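Local coordinates for probable quinone reductase Qor (NADPH:quinone reductase) (Zeta-crystallin homolog protein) (PDB 4RVU) that binds NADPH and probably passes electrons from it to quinone substrates, at residues T132-Y135 against L136-V140; T163-A166 against T167-V171. All blocks are in the same frame, centred on the assembly; numbering follows the deposited sequence.

Interaction 1 (T132-Y135 against L136-V140); sequences TAHY and LLKSV. With NDP (NADPH dihydro-nicotinamide-adenine-dinucleotide phosphate), chain E.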
loop_
_atom_site.group_PDB
_atom_site.type_symbol
_atom_site.label_atom_id
_atom_site.label_comp_id
_atom_site.label_asym_id
_atom_site.label_seq_id
_atom_site.Cartn_x
_atom_site.Cartn_y
_atom_site.Cartn_z
ATOM N N THR A 132 11.323 -3.298 14.450
ATOM C CA THR A 132 10.415 -3.723 13.387
ATOM C C THR A 132 8.961 -3.644 13.846
ATOM O O THR A 132 8.124 -3.097 13.139
ATOM C CB THR A 132 10.751 -5.131 12.901
ATOM O OG1 THR A 132 12.092 -5.137 12.387
ATOM C CG2 THR A 132 9.786 -5.575 11.807
ATOM N N ALA A 133 8.658 -4.176 15.027
ATOM C CA ALA A 133 7.304 -4.043 15.564
ATOM C C ALA A 133 6.916 -2.569 15.686
ATOM O O ALA A 133 5.789 -2.191 15.361
ATOM C CB ALA A 133 7.176 -4.760 16.911
ATOM N N HIS A 134 7.853 -1.729 16.122
ATOM C CA HIS A 134 7.561 -0.303 16.255
ATOM C C HIS A 134 7.137 0.301 14.921
ATOM O O HIS A 134 6.087 0.942 14.834
ATOM C CB HIS A 134 8.763 0.474 16.794
ATOM C CG HIS A 134 8.477 1.922 17.038
ATOM N ND1 HIS A 134 8.575 2.881 16.049
ATOM C CD2 HIS A 134 8.066 2.574 18.153
ATOM C CE1 HIS A 134 8.255 4.061 16.551
ATOM N NE2 HIS A 134 7.940 3.902 17.827
ATOM N N TYR A 135 7.949 0.119 13.882
ATOM C CA TYR A 135 7.621 0.772 12.614
ATOM C C TYR A 135 6.342 0.181 12.013
ATOM O O TYR A 135 5.556 0.888 11.369
ATOM C CB TYR A 135 8.823 0.812 11.635
ATOM C CG TYR A 135 9.097 -0.416 10.763
ATOM C CD1 TYR A 135 8.211 -0.792 9.752
ATOM C CD2 TYR A 135 10.282 -1.139 10.898
ATOM C CE1 TYR A 135 8.457 -1.880 8.945
ATOM C CE2 TYR A 135 10.548 -2.231 10.084
ATOM C CZ TYR A 135 9.629 -2.590 9.108
ATOM O OH TYR A 135 9.866 -3.669 8.281
ATOM N N LEU A 136 6.122 -1.107 12.249
ATOM C CA LEU A 136 4.911 -1.759 11.742
ATOM C C LEU A 136 3.653 -1.171 12.387
ATOM O O LEU A 136 2.659 -0.932 11.693
ATOM C CB LEU A 136 4.979 -3.277 11.951
ATOM C CG LEU A 136 5.871 -4.083 11.001
ATOM C CD1 LEU A 136 5.992 -5.549 11.439
ATOM C CD2 LEU A 136 5.398 -3.981 9.547
ATOM N N LEU A 137 3.708 -0.929 13.697
ATOM C CA LEU A 137 2.551 -0.464 14.475
ATOM C C LEU A 137 2.391 1.047 14.516
ATOM O O LEU A 137 1.309 1.546 14.806
ATOM C CB LEU A 137 2.641 -0.969 15.911
ATOM C CG LEU A 137 2.502 -2.467 16.106
ATOM C CD1 LEU A 137 2.875 -2.829 17.529
ATOM C CD2 LEU A 137 1.080 -2.891 15.815
ATOM N N LYS A 138 3.471 1.778 14.262
ATOM C CA LYS A 138 3.431 3.232 14.405
ATOM C C LYS A 138 3.523 3.979 13.078
ATOM O O LYS A 138 3.108 5.134 12.992
ATOM C CB LYS A 138 4.552 3.715 15.340
ATOM C CG LYS A 138 4.410 3.264 16.791
ATOM C CD LYS A 138 3.369 4.101 17.527
ATOM C CE LYS A 138 3.200 3.655 18.984
ATOM N NZ LYS A 138 4.432 3.796 19.761
ATOM N N SER A 139 4.059 3.320 12.050
ATOM C CA SER A 139 4.378 3.987 10.782
ATOM C C SER A 139 3.734 3.346 9.558
ATOM O O SER A 139 3.120 4.038 8.736
ATOM C CB SER A 139 5.901 4.061 10.583
ATOM O OG SER A 139 6.506 4.794 11.633
ATOM N N VAL A 140 3.897 2.036 9.409
ATOM C CA VAL A 140 3.307 1.342 8.255
ATOM C C VAL A 140 1.775 1.364 8.305
ATOM O O VAL A 140 1.110 1.787 7.347
ATOM C CB VAL A 140 3.854 -0.095 8.112
ATOM C CG1 VAL A 140 3.035 -0.877 7.096
ATOM C CG2 VAL A 140 5.326 -0.059 7.696
HETATM P PA NDP E . 10.267 -15.903 13.848
HETATM O O1A NDP E . 10.841 -16.004 15.232
HETATM O O2A NDP E . 8.886 -15.344 13.658
HETATM O O5B NDP E . 10.333 -17.354 13.159
HETATM C C5B NDP E . 9.603 -17.616 11.965
HETATM C C4B NDP E . 8.257 -18.200 12.360
HETATM O O4B NDP E . 7.357 -18.219 11.251
HETATM C C3B NDP E . 8.387 -19.644 12.807
HETATM O O3B NDP E . 8.664 -19.743 14.205
HETATM C C2B NDP E . 7.041 -20.242 12.452
HETATM O O2B NDP E . 6.176 -20.243 13.579
HETATM C C1B NDP E . 6.481 -19.341 11.361
HETATM N N9A NDP E . 6.459 -20.129 10.108
HETATM C C8A NDP E . 5.368 -20.428 9.385
HETATM N N7A NDP E . 5.689 -21.180 8.307
HETATM C C5A NDP E . 7.016 -21.384 8.336
HETATM C C6A NDP E . 8.005 -22.096 7.497
HETATM N N6A NDP E . 7.620 -22.757 6.383
HETATM N N1A NDP E . 9.298 -22.064 7.881
HETATM C C2A NDP E . 9.686 -21.408 8.989
HETATM N N3A NDP E . 8.846 -20.743 9.796
HETATM C C4A NDP E . 7.521 -20.692 9.529
HETATM O O3 NDP E . 11.298 -15.076 12.941
HETATM P PN NDP E . 11.648 -13.539 13.244
HETATM O O1N NDP E . 10.849 -13.085 14.436
HETATM O O2N NDP E . 13.147 -13.402 13.225
HETATM O O5D NDP E . 11.068 -12.796 11.943
HETATM C C5D NDP E . 9.684 -12.886 11.616
HETATM C C4D NDP E . 9.488 -12.596 10.135
HETATM O O4D NDP E . 9.619 -11.196 9.895
HETATM C C3D NDP E . 10.551 -13.275 9.297
HETATM O O3D NDP E . 9.941 -13.733 8.092
HETATM C C2D NDP E . 11.544 -12.180 8.970
HETATM O O2D NDP E . 12.141 -12.417 7.694
HETATM C C1D NDP E . 10.667 -10.939 8.961
HETATM N N1N NDP E . 11.354 -9.709 9.358
HETATM C C2N NDP E . 11.228 -8.635 8.577
HETATM C C3N NDP E . 11.830 -7.424 8.886
HETATM C C7N NDP E . 11.651 -6.261 7.957
HETATM O O7N NDP E . 12.123 -5.180 8.261
HETATM N N7N NDP E . 10.971 -6.442 6.827
HETATM C C4N NDP E . 12.654 -7.265 10.142
HETATM C C5N NDP E . 12.702 -8.502 10.910
HETATM C C6N NDP E . 12.054 -9.661 10.496
HETATM P P2B NDP E . 4.824 -21.114 13.577
HETATM O O1X NDP E . 4.683 -21.571 12.154
HETATM O O2X NDP E . 5.096 -22.223 14.553
HETATM O O3X NDP E . 3.765 -20.156 14.039
#
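L136 and T132 sit one turn apart near the C-terminal end of helix 120-140, side by side and pointing the same way, with CD1 of L136 3.8 Å from CG2 of T132. Their backbones are joined by an ordinary helical bond from L136 N to T132 O. L136 also uses its other branch: CD2 lies against CE1 of the Y135 ring, while T132 O stands above one face of that ring, near the rim. L137 N continues the helical pattern to A133 O, and its side chain turns to helix 157-168.

K138 N is bonded to H134 O, and its side chain folds back over the imidazole. CG lies 3.9 Å from the centroid of the H134 ring and 15° off its normal, a CH-pi contact. The ring comes within reach because CG of H134 is anti to the backbone N (chi1 -176°). A bend at chi2 of K138 helps bring NZ round to E289, which pairs with it in a salt bridge and also hydrogen-bonds H134 NE2; R286 holds H134 ND1.

Over 136-140 the helix widens into a pi-type turn. Y135 O accepts both S139 N, at 2.9 Å and 39° out of the carbonyl plane, and V140 N, at 2.8 Å and nearly in line with the carbonyl bond. V140 CG2 then meets the edge of the Y135 ring, 3.6 Å from CD1.

The hydroxyl end of that ring serves the cofactor: Y135 OH donates to the nicotinamide carboxamide O7N of NADPH at 2.7 Å, and F276 stacks on the ring. The two bonds to Y135 O hold the backbone of the turn; L136, V140 and the F276 stack border the ring itself, consistent with a hydroxyl held in place for the carboxamide.

Interaction 2 (T163-A166 against T167-V171); sequences TQWA and THLGV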
loop_
_atom_site.group_PDB
_atom_site.type_symbol
_atom_site.label_atom_id
_atom_site.label_comp_id
_atom_site.label_asym_id
_atom_site.label_seq_id
_atom_site.Cartn_x
_atom_site.Cartn_y
_atom_site.Cartn_z
ATOM N N THR A 163 2.266 -8.497 19.248
ATOM C CA THR A 163 1.052 -8.854 19.977
ATOM C C THR A 163 0.965 -8.075 21.283
ATOM O O THR A 163 -0.050 -7.424 21.556
ATOM C CB THR A 163 1.000 -10.357 20.225
ATOM O OG1 THR A 163 0.952 -11.020 18.954
ATOM C CG2 THR A 163 -0.226 -10.741 21.046
ATOM N N GLN A 164 2.053 -8.085 22.052
ATOM C CA GLN A 164 2.079 -7.353 23.308
ATOM C C GLN A 164 1.880 -5.868 23.109
ATOM O O GLN A 164 1.094 -5.238 23.825
ATOM C CB GLN A 164 3.400 -7.582 24.027
ATOM C CG GLN A 164 3.638 -9.008 24.461
ATOM C CD GLN A 164 4.982 -9.147 25.136
ATOM O OE1 GLN A 164 5.136 -8.800 26.309
ATOM N NE2 GLN A 164 5.974 -9.628 24.392
ATOM N N TRP A 165 2.602 -5.310 22.140
ATOM C CA TRP A 165 2.624 -3.866 21.954
ATOM C C TRP A 165 1.269 -3.375 21.452
ATOM O O TRP A 165 0.728 -2.399 21.971
ATOM C CB TRP A 165 3.731 -3.465 20.978
ATOM C CG TRP A 165 4.285 -2.101 21.236
ATOM C CD1 TRP A 165 3.680 -1.078 21.917
ATOM C CD2 TRP A 165 5.582 -1.617 20.851
ATOM N NE1 TRP A 165 4.517 0.019 21.959
ATOM C CE2 TRP A 165 5.690 -0.291 21.319
ATOM C CE3 TRP A 165 6.647 -2.176 20.146
ATOM C CZ2 TRP A 165 6.839 0.482 21.117
ATOM C CZ3 TRP A 165 7.789 -1.408 19.946
ATOM C CH2 TRP A 165 7.873 -0.093 20.428
ATOM N N ALA A 166 0.721 -4.064 20.453
ATOM C CA ALA A 166 -0.616 -3.741 19.952
ATOM C C ALA A 166 -1.667 -3.852 21.063
ATOM O O ALA A 166 -2.510 -2.969 21.219
ATOM C CB ALA A 166 -0.982 -4.637 18.757
ATOM N N THR A 167 -1.608 -4.925 21.845
ATOM C CA THR A 167 -2.543 -5.108 22.961
ATOM C C THR A 167 -2.458 -3.942 23.944
ATOM O O THR A 167 -3.479 -3.413 24.382
ATOM C CB THR A 167 -2.275 -6.421 23.688
ATOM O OG1 THR A 167 -2.505 -7.500 22.771
ATOM C CG2 THR A 167 -3.203 -6.573 24.890
ATOM N N HIS A 168 -1.236 -3.533 24.271
ATOM C CA HIS A 168 -1.022 -2.369 25.127
ATOM C C HIS A 168 -1.650 -1.110 24.543
ATOM O O HIS A 168 -2.139 -0.255 25.285
ATOM C CB HIS A 168 0.471 -2.129 25.348
ATOM C CG HIS A 168 0.772 -0.829 26.023
ATOM N ND1 HIS A 168 0.490 -0.600 27.355
ATOM C CD2 HIS A 168 1.315 0.318 25.550
ATOM C CE1 HIS A 168 0.857 0.629 27.674
ATOM N NE2 HIS A 168 1.360 1.206 26.596
ATOM N N LEU A 169 -1.626 -0.990 23.217
ATOM C CA LEU A 169 -2.208 0.174 22.542
ATOM C C LEU A 169 -3.737 0.091 22.364
ATOM O O LEU A 169 -4.337 0.949 21.708
ATOM C CB LEU A 169 -1.518 0.405 21.195
ATOM C CG LEU A 169 -0.014 0.677 21.286
ATOM C CD1 LEU A 169 0.680 0.501 19.933
ATOM C CD2 LEU A 169 0.225 2.076 21.824
ATOM N N GLY A 170 -4.366 -0.927 22.946
ATOM C CA GLY A 170 -5.816 -1.077 22.861
ATOM C C GLY A 170 -6.322 -1.755 21.597
ATOM O O GLY A 170 -7.484 -1.593 21.216
ATOM N N VAL A 171 -5.449 -2.523 20.952
ATOM C CA VAL A 171 -5.768 -3.234 19.719
ATOM C C VAL A 171 -6.059 -4.703 20.002
ATOM O O VAL A 171 -5.339 -5.355 20.763
ATOM C CB VAL A 171 -4.595 -3.134 18.729
ATOM C CG1 VAL A 171 -4.893 -3.877 17.432
ATOM C CG2 VAL A 171 -4.274 -1.682 18.447
#
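The indole of W165 meets L169 obliquely, CD1 of the tryptophan lying 3.9 Å from CD1 of the leucine, with the two side chains side by side and pointing the same way. Elsewhere round the indole, L290 and A293 of helix 280-295 and I299 touch it, and the H134 ring meets it with the planes at about 60°. The H168 ring likewise has only an oblique neighbour in the contact, W165 O.

T167 shows a hydroxyl turned back on its own helix. With OG1 anti to the carbonyl carbon (chi1 -63°), it donates to T163 O at 2.7 Å, while T167 N reaches the same oxygen at 3.0 Å from the opposite face of the carbonyl plane. H168 N and L169 N extend the helical bonding to Q164 O and W165 O.

The helix then closes in a Schellman motif. G170, at positive phi (83°), is the C-prime residue; its N bonds to T167 O, and V171 N returns to A166 O at 3.0 Å. Beside this last bond, CB of V171 packs on CB of A166 at 3.9 Å, an apolar contact accompanying the polar closure. Together these bonds satisfy carbonyls of the last turn as the chain leaves helix 157-168 for strand 172-176, within a beta-alpha-beta unit of the Rossmann-type half.

Interactions 1 and 2 illustrate how helix ends differ with their place in a fold. Residues 132-140 are largely buried and border the cofactor and the second subunit; residues 163-171 are partly buried, away from NADPH, and mark a turn into a strand. Interaction 1 finishes in a widened turn in which K138 and S139 meet charged partners, whereas interaction 2 finishes in a Schellman cap closed by backbone hydrogen bonds, with an apolar contact beside it. The two helices nevertheless pack on each other: H134 CD2 lies 3.5 Å from W165 CH2, and L137 CD1 lies 3.6 Å from W165 CB. W165 thus belongs to the interface between them as well as to its own turn.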